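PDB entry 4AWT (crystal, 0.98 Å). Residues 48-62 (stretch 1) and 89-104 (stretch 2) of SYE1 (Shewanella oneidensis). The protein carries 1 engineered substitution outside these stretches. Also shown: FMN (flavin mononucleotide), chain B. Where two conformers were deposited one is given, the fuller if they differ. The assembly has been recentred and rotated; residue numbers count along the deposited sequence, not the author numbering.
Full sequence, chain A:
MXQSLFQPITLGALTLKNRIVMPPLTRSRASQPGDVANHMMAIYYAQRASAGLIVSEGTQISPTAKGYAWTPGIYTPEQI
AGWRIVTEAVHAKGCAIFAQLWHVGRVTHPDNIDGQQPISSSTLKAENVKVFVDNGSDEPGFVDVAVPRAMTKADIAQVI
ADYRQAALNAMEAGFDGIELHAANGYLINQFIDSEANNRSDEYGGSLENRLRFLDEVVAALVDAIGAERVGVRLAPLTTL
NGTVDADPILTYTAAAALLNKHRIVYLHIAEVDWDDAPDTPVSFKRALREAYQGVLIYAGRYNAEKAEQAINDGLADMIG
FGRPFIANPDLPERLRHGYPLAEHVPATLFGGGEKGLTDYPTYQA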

# COMPACT_ATOMS: atom_id res chain seq x y z
N ARG A 48 -7.36 -11.62 -11.06
CA ARG A 48 -6.00 -11.11 -11.20
C ARG A 48 -4.97 -12.01 -10.52
O ARG A 48 -3.81 -11.65 -10.40
CB ARG A 48 -5.98 -9.66 -10.69
CG ARG A 48 -6.72 -8.76 -11.66
CD ARG A 48 -7.23 -7.43 -11.09
NE ARG A 48 -7.90 -6.67 -12.12
CZ ARG A 48 -9.07 -7.00 -12.64
NH1 ARG A 48 -9.80 -7.93 -12.10
NH2 ARG A 48 -9.52 -6.37 -13.73
N ALA A 49 -5.39 -13.21 -10.14
CA ALA A 49 -4.57 -14.12 -9.33
C ALA A 49 -3.53 -14.86 -10.13
O ALA A 49 -2.82 -15.71 -9.54
CB ALA A 49 -5.49 -15.02 -8.53
N SER A 50 -3.31 -14.54 -11.40
CA SER A 50 -2.12 -14.99 -12.10
C SER A 50 -0.90 -14.16 -11.73
O SER A 50 0.21 -14.53 -12.09
CB SER A 50 -2.33 -15.06 -13.61
OG SER A 50 -2.51 -13.78 -14.14
N ALA A 51 -1.08 -13.03 -11.02
CA ALA A 51 0.04 -12.36 -10.40
C ALA A 51 0.79 -13.35 -9.51
O ALA A 51 0.22 -14.25 -8.94
CB ALA A 51 -0.46 -11.21 -9.56
N GLY A 52 2.07 -13.08 -9.31
CA GLY A 52 2.82 -13.82 -8.31
C GLY A 52 2.37 -13.48 -6.88
O GLY A 52 2.31 -14.34 -6.01
N LEU A 53 2.08 -12.21 -6.65
CA LEU A 53 1.64 -11.70 -5.36
C LEU A 53 0.59 -10.63 -5.62
O LEU A 53 0.81 -9.76 -6.44
CB LEU A 53 2.81 -11.08 -4.59
CG LEU A 53 2.47 -10.38 -3.29
CD1 LEU A 53 1.99 -11.33 -2.22
CD2 LEU A 53 3.72 -9.62 -2.80
N ILE A 54 -0.51 -10.69 -4.87
CA ILE A 54 -1.46 -9.59 -4.77
C ILE A 54 -1.25 -8.89 -3.43
O ILE A 54 -1.19 -9.57 -2.40
CB ILE A 54 -2.90 -10.08 -4.89
CG1 ILE A 54 -3.15 -10.65 -6.31
CG2 ILE A 54 -3.88 -8.97 -4.56
CD1 ILE A 54 -4.49 -11.30 -6.47
N VAL A 55 -1.20 -7.58 -3.46
CA VAL A 55 -1.29 -6.77 -2.25
C VAL A 55 -2.63 -6.07 -2.31
O VAL A 55 -2.95 -5.41 -3.30
CB VAL A 55 -0.14 -5.78 -2.11
CG1 VAL A 55 -0.19 -5.19 -0.69
CG2 VAL A 55 1.20 -6.41 -2.37
N SER A 56 -3.45 -6.23 -1.28
CA SER A 56 -4.74 -5.59 -1.27
C SER A 56 -4.60 -4.08 -1.34
O SER A 56 -3.62 -3.49 -0.90
CB SER A 56 -5.55 -5.93 -0.02
OG SER A 56 -5.16 -5.18 1.13
N GLU A 57 -5.68 -3.45 -1.83
CA GLU A 57 -5.89 -2.05 -1.58
C GLU A 57 -5.72 -1.73 -0.10
O GLU A 57 -5.96 -2.57 0.77
CB GLU A 57 -7.29 -1.64 -2.05
CG GLU A 57 -8.46 -2.34 -1.31
CD GLU A 57 -9.64 -2.44 -2.26
OE1 GLU A 57 -10.28 -1.41 -2.58
OE2 GLU A 57 -9.94 -3.58 -2.70
N GLY A 58 -5.38 -0.48 0.18
CA GLY A 58 -5.26 -0.09 1.59
C GLY A 58 -6.55 -0.40 2.32
O GLY A 58 -7.66 -0.14 1.87
N THR A 59 -6.37 -0.94 3.54
CA THR A 59 -7.51 -1.30 4.36
C THR A 59 -7.28 -0.69 5.75
O THR A 59 -6.28 -0.94 6.43
CB THR A 59 -7.73 -2.82 4.34
OG1 THR A 59 -8.90 -3.15 5.08
CG2 THR A 59 -6.62 -3.69 4.84
N GLN A 60 -8.18 0.19 6.13
CA GLN A 60 -7.96 1.01 7.33
C GLN A 60 -8.02 0.16 8.58
O GLN A 60 -8.86 -0.72 8.77
CB GLN A 60 -8.93 2.18 7.42
CG GLN A 60 -10.41 1.83 7.48
CD GLN A 60 -11.08 1.79 6.14
OE1 GLN A 60 -10.40 1.72 5.09
NE2 GLN A 60 -12.39 1.80 6.10
N ILE A 61 -7.13 0.50 9.53
CA ILE A 61 -6.97 -0.23 10.76
C ILE A 61 -7.93 0.18 11.87
O ILE A 61 -7.99 -0.47 12.90
CB ILE A 61 -5.51 -0.13 11.27
CG1 ILE A 61 -5.16 1.30 11.69
CG2 ILE A 61 -4.55 -0.68 10.25
CD1 ILE A 61 -3.78 1.46 12.29
N SER A 62 -8.68 1.25 11.65
CA SER A 62 -9.58 1.78 12.66
C SER A 62 -10.49 2.78 11.97
O SER A 62 -10.23 3.20 10.82
CB SER A 62 -8.82 2.50 13.76
OG SER A 62 -8.31 3.73 13.25
N ALA A 89 -11.14 -16.82 -2.35
CA ALA A 89 -11.23 -16.81 -3.80
C ALA A 89 -9.86 -16.78 -4.45
O ALA A 89 -9.56 -17.49 -5.41
CB ALA A 89 -12.08 -15.64 -4.24
N VAL A 90 -8.99 -15.93 -3.93
CA VAL A 90 -7.64 -15.80 -4.45
C VAL A 90 -6.82 -17.09 -4.25
O VAL A 90 -6.13 -17.56 -5.16
CB VAL A 90 -6.95 -14.58 -3.82
CG1 VAL A 90 -5.46 -14.56 -4.13
CG2 VAL A 90 -7.62 -13.31 -4.31
N HIS A 91 -6.93 -17.67 -3.07
CA HIS A 91 -6.19 -18.90 -2.81
C HIS A 91 -6.72 -20.05 -3.67
O HIS A 91 -5.90 -20.93 -4.03
CB HIS A 91 -6.32 -19.26 -1.34
CG HIS A 91 -5.44 -18.38 -0.50
ND1 HIS A 91 -5.75 -17.99 0.78
CD2 HIS A 91 -4.28 -17.80 -0.76
CE1 HIS A 91 -4.78 -17.22 1.24
NE2 HIS A 91 -3.86 -17.08 0.35
N ALA A 92 -7.98 -20.05 -4.01
CA ALA A 92 -8.50 -21.10 -4.91
C ALA A 92 -7.85 -21.03 -6.29
O ALA A 92 -7.81 -22.03 -6.99
CB ALA A 92 -10.00 -20.98 -5.01
N LYS A 93 -7.33 -19.87 -6.66
CA LYS A 93 -6.59 -19.69 -7.89
C LYS A 93 -5.12 -19.97 -7.78
O LYS A 93 -4.36 -20.02 -8.77
CB LYS A 93 -6.64 -18.28 -8.45
CG LYS A 93 -8.07 -17.84 -8.62
CD LYS A 93 -8.97 -18.76 -9.47
CE LYS A 93 -10.27 -17.97 -9.71
NZ LYS A 93 -11.17 -18.85 -10.52
N GLY A 94 -4.58 -20.28 -6.63
CA GLY A 94 -3.12 -20.43 -6.56
C GLY A 94 -2.46 -19.06 -6.57
O GLY A 94 -2.00 -18.65 -7.59
N CYS A 95 -2.45 -18.36 -5.48
CA CYS A 95 -1.87 -17.02 -5.51
C CYS A 95 -1.70 -16.67 -4.04
O CYS A 95 -2.38 -17.22 -3.19
CB CYS A 95 -2.68 -15.97 -6.23
SG CYS A 95 -1.97 -14.34 -6.38
N ALA A 96 -0.76 -15.83 -3.73
CA ALA A 96 -0.54 -15.27 -2.39
C ALA A 96 -1.11 -13.87 -2.33
O ALA A 96 -1.06 -13.13 -3.30
CB ALA A 96 0.95 -15.23 -2.08
N ILE A 97 -1.64 -13.51 -1.15
CA ILE A 97 -2.22 -12.19 -1.00
C ILE A 97 -1.88 -11.62 0.38
O ILE A 97 -2.04 -12.29 1.41
CB ILE A 97 -3.72 -12.21 -1.26
CG1 ILE A 97 -4.31 -10.79 -1.17
CG2 ILE A 97 -4.49 -13.20 -0.40
CD1 ILE A 97 -5.73 -10.64 -1.69
N PHE A 98 -1.38 -10.39 0.36
CA PHE A 98 -1.07 -9.63 1.57
C PHE A 98 -2.08 -8.51 1.73
O PHE A 98 -2.53 -7.94 0.74
CB PHE A 98 0.33 -9.04 1.53
CG PHE A 98 1.47 -9.97 1.93
CD1 PHE A 98 1.48 -11.32 1.62
CD2 PHE A 98 2.56 -9.45 2.61
CE1 PHE A 98 2.55 -12.13 2.00
CE2 PHE A 98 3.63 -10.25 2.98
CZ PHE A 98 3.63 -11.59 2.67
N ALA A 99 -2.42 -8.17 2.97
CA ALA A 99 -3.31 -7.06 3.27
C ALA A 99 -2.50 -5.80 3.51
O ALA A 99 -1.62 -5.81 4.37
CB ALA A 99 -4.14 -7.32 4.52
N GLN A 100 -2.81 -4.70 2.82
CA GLN A 100 -2.11 -3.44 3.06
C GLN A 100 -2.78 -2.69 4.21
O GLN A 100 -3.85 -2.12 4.07
CB GLN A 100 -2.04 -2.55 1.83
CG GLN A 100 -1.15 -1.36 2.16
CD GLN A 100 -1.13 -0.30 1.12
OE1 GLN A 100 -2.17 0.31 0.81
NE2 GLN A 100 0.05 -0.00 0.59
N LEU A 101 -2.12 -2.69 5.38
CA LEU A 101 -2.67 -2.02 6.56
C LEU A 101 -2.46 -0.52 6.45
O LEU A 101 -1.33 -0.06 6.28
CB LEU A 101 -2.01 -2.56 7.81
CG LEU A 101 -2.05 -4.07 8.00
CD1 LEU A 101 -1.43 -4.43 9.35
CD2 LEU A 101 -3.46 -4.62 7.89
N TRP A 102 -3.56 0.23 6.58
CA TRP A 102 -3.56 1.64 6.24
C TRP A 102 -3.94 2.52 7.44
O TRP A 102 -4.97 2.30 8.08
CB TRP A 102 -4.57 1.92 5.12
CG TRP A 102 -4.28 3.08 4.24
CD1 TRP A 102 -3.20 3.91 4.19
CD2 TRP A 102 -5.15 3.48 3.18
NE1 TRP A 102 -3.35 4.80 3.14
CE2 TRP A 102 -4.51 4.53 2.50
CE3 TRP A 102 -6.38 3.01 2.71
CZ2 TRP A 102 -5.09 5.12 1.37
CZ3 TRP A 102 -6.92 3.60 1.59
CH2 TRP A 102 -6.30 4.61 0.96
N HIS A 103 -3.17 3.58 7.63
CA HIS A 103 -3.59 4.74 8.41
C HIS A 103 -3.16 5.96 7.61
O HIS A 103 -1.98 6.16 7.35
CB HIS A 103 -3.00 4.79 9.82
CG HIS A 103 -3.70 5.77 10.73
ND1 HIS A 103 -3.94 7.03 10.39
CD2 HIS A 103 -4.22 5.53 11.95
CE1 HIS A 103 -4.58 7.60 11.39
NE2 HIS A 103 -4.77 6.71 12.36
N VAL A 104 -4.15 6.77 7.21
CA VAL A 104 -3.89 7.90 6.36
C VAL A 104 -3.38 9.14 7.08
O VAL A 104 -2.93 10.09 6.42
CB VAL A 104 -5.15 8.29 5.56
CG1 VAL A 104 -5.61 7.13 4.68
CG2 VAL A 104 -6.25 8.80 6.50
N1 FMN B . -0.98 2.65 -3.40
C2 FMN B . -1.05 2.16 -2.17
O2 FMN B . -0.02 1.91 -1.49
N3 FMN B . -2.28 1.91 -1.59
C4 FMN B . -3.48 2.14 -2.24
O4 FMN B . -4.55 1.78 -1.68
C4A FMN B . -3.39 2.75 -3.49
N5 FMN B . -4.55 3.11 -4.18
C5A FMN B . -4.43 3.32 -5.58
C6 FMN B . -5.55 3.41 -6.36
C7 FMN B . -5.48 3.59 -7.76
C7M FMN B . -6.77 3.56 -8.56
C8 FMN B . -4.25 3.73 -8.33
C8M FMN B . -4.08 3.89 -9.83
C9 FMN B . -3.09 3.65 -7.54
C9A FMN B . -3.16 3.43 -6.16
N10 FMN B . -1.99 3.29 -5.38
C10 FMN B . -2.11 2.89 -4.06
C1' FMN B . -0.68 3.36 -6.03
C2' FMN B . -0.32 2.08 -6.81
O2' FMN B . -0.09 1.00 -5.93
C3' FMN B . 0.94 2.25 -7.64
O3' FMN B . 2.09 2.41 -6.83
C4' FMN B . 0.89 3.38 -8.68
O4' FMN B . -0.34 3.40 -9.39
C5' FMN B . 2.09 3.37 -9.61
O5' FMN B . 2.14 2.17 -10.39
P FMN B . 1.59 2.19 -11.91
O1P FMN B . 0.10 2.39 -11.82
O2P FMN B . 2.28 3.32 -12.63
O3P FMN B . 1.97 0.82 -12.42
O HOH W 1 -3.30 -18.30 -10.50
O HOH W 2 -0.07 -16.94 -8.66

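How does the end of the helix in stretch 2 meet the turn that opens stretch 1? R48 to A51 form a type I turn, closed by A51 N to R48 O at 3.1 Å, and A49 points its methyl at the helix end. A49 CB lies 3.5 Å from K93 CB and 4.4 Å from V90 CG1, so a small side chain fills the gap between turn and helix. V90 also meets the strand that follows the turn, with V90 CG1 4.1 Å from I54 CD1. G94 is the first residue to leave helical phi/psi, and its positive phi would jam a CB against the preceding carbonyl oxygen. Water 1 lies 2.8 Å from A49 O and 2.7 Å from K93 O, and water 2 lies 2.7 Å from A51 O and 2.8 Å from G94 O, so each bridges the two stretches.

What carries stretch 2 from this junction into the sheet? C95 turns toward stretch 1, its CB 3.8 Å from A49 CB and its SG 3.9 Å from I54 CG1, so the thiol side chain continues the apolar packing begun by V90. The two strands run parallel, their axes inclined by 44°. A96 O accepts from I54 N at 3.0 Å in an almost perfectly straight bond, while L53 CD1 rests 4.0 Å from A96 CB.

How do I97 and F98 lock the strands together? Parallel strands are laced by one residue bonding to two positions on its neighbour, and here I54 reaches A96 with its amide and F98 with its carbonyl: F98 N donates to I54 O at 2.9 Å. I97 CA also approaches I54 O at 3.1 Å, a CA-H...O contact. F98 O then accepts from S56 N at 2.8 Å. The side chains sort by face: I97 CD1 packs 3.8 Å from I54 CG2 on one, while on the other L53 CD1 lies 3.9 Å from F98 CD1.

What receives the Q100 amide proton? S56 points toward stretch 2, and its OG accepts from Q100 N at 2.9 Å while donating to E57 O at 2.8 Å. The hydroxyl thus stands where a backbone carbonyl might have served. Q100 O returns to the backbone pattern, taking T59 N at 2.8 Å. The Q100 side-chain amide bonds the flavin twice, with NE2 2.8 Å from FMN O2 and OE1 2.9 Å from FMN N3; G58 N adds a bond to FMN O4 at 3.0 Å, so both strands hold the same ring system.

How does the contact finish from L101 onward? L101 CB packs 4.0 Å from I61 CG2. W102 N donates to T59 O at 3.0 Å, and W102 O accepts from I61 N at 3.2 Å. The indole lies against G58, W102 CE3 being 3.4 Å from G58 C; a CB on G58 would collide with that ring atom. Finally, I61 CD1 meets the edge of the H103 ring, 4.1 Å from H103 CD2.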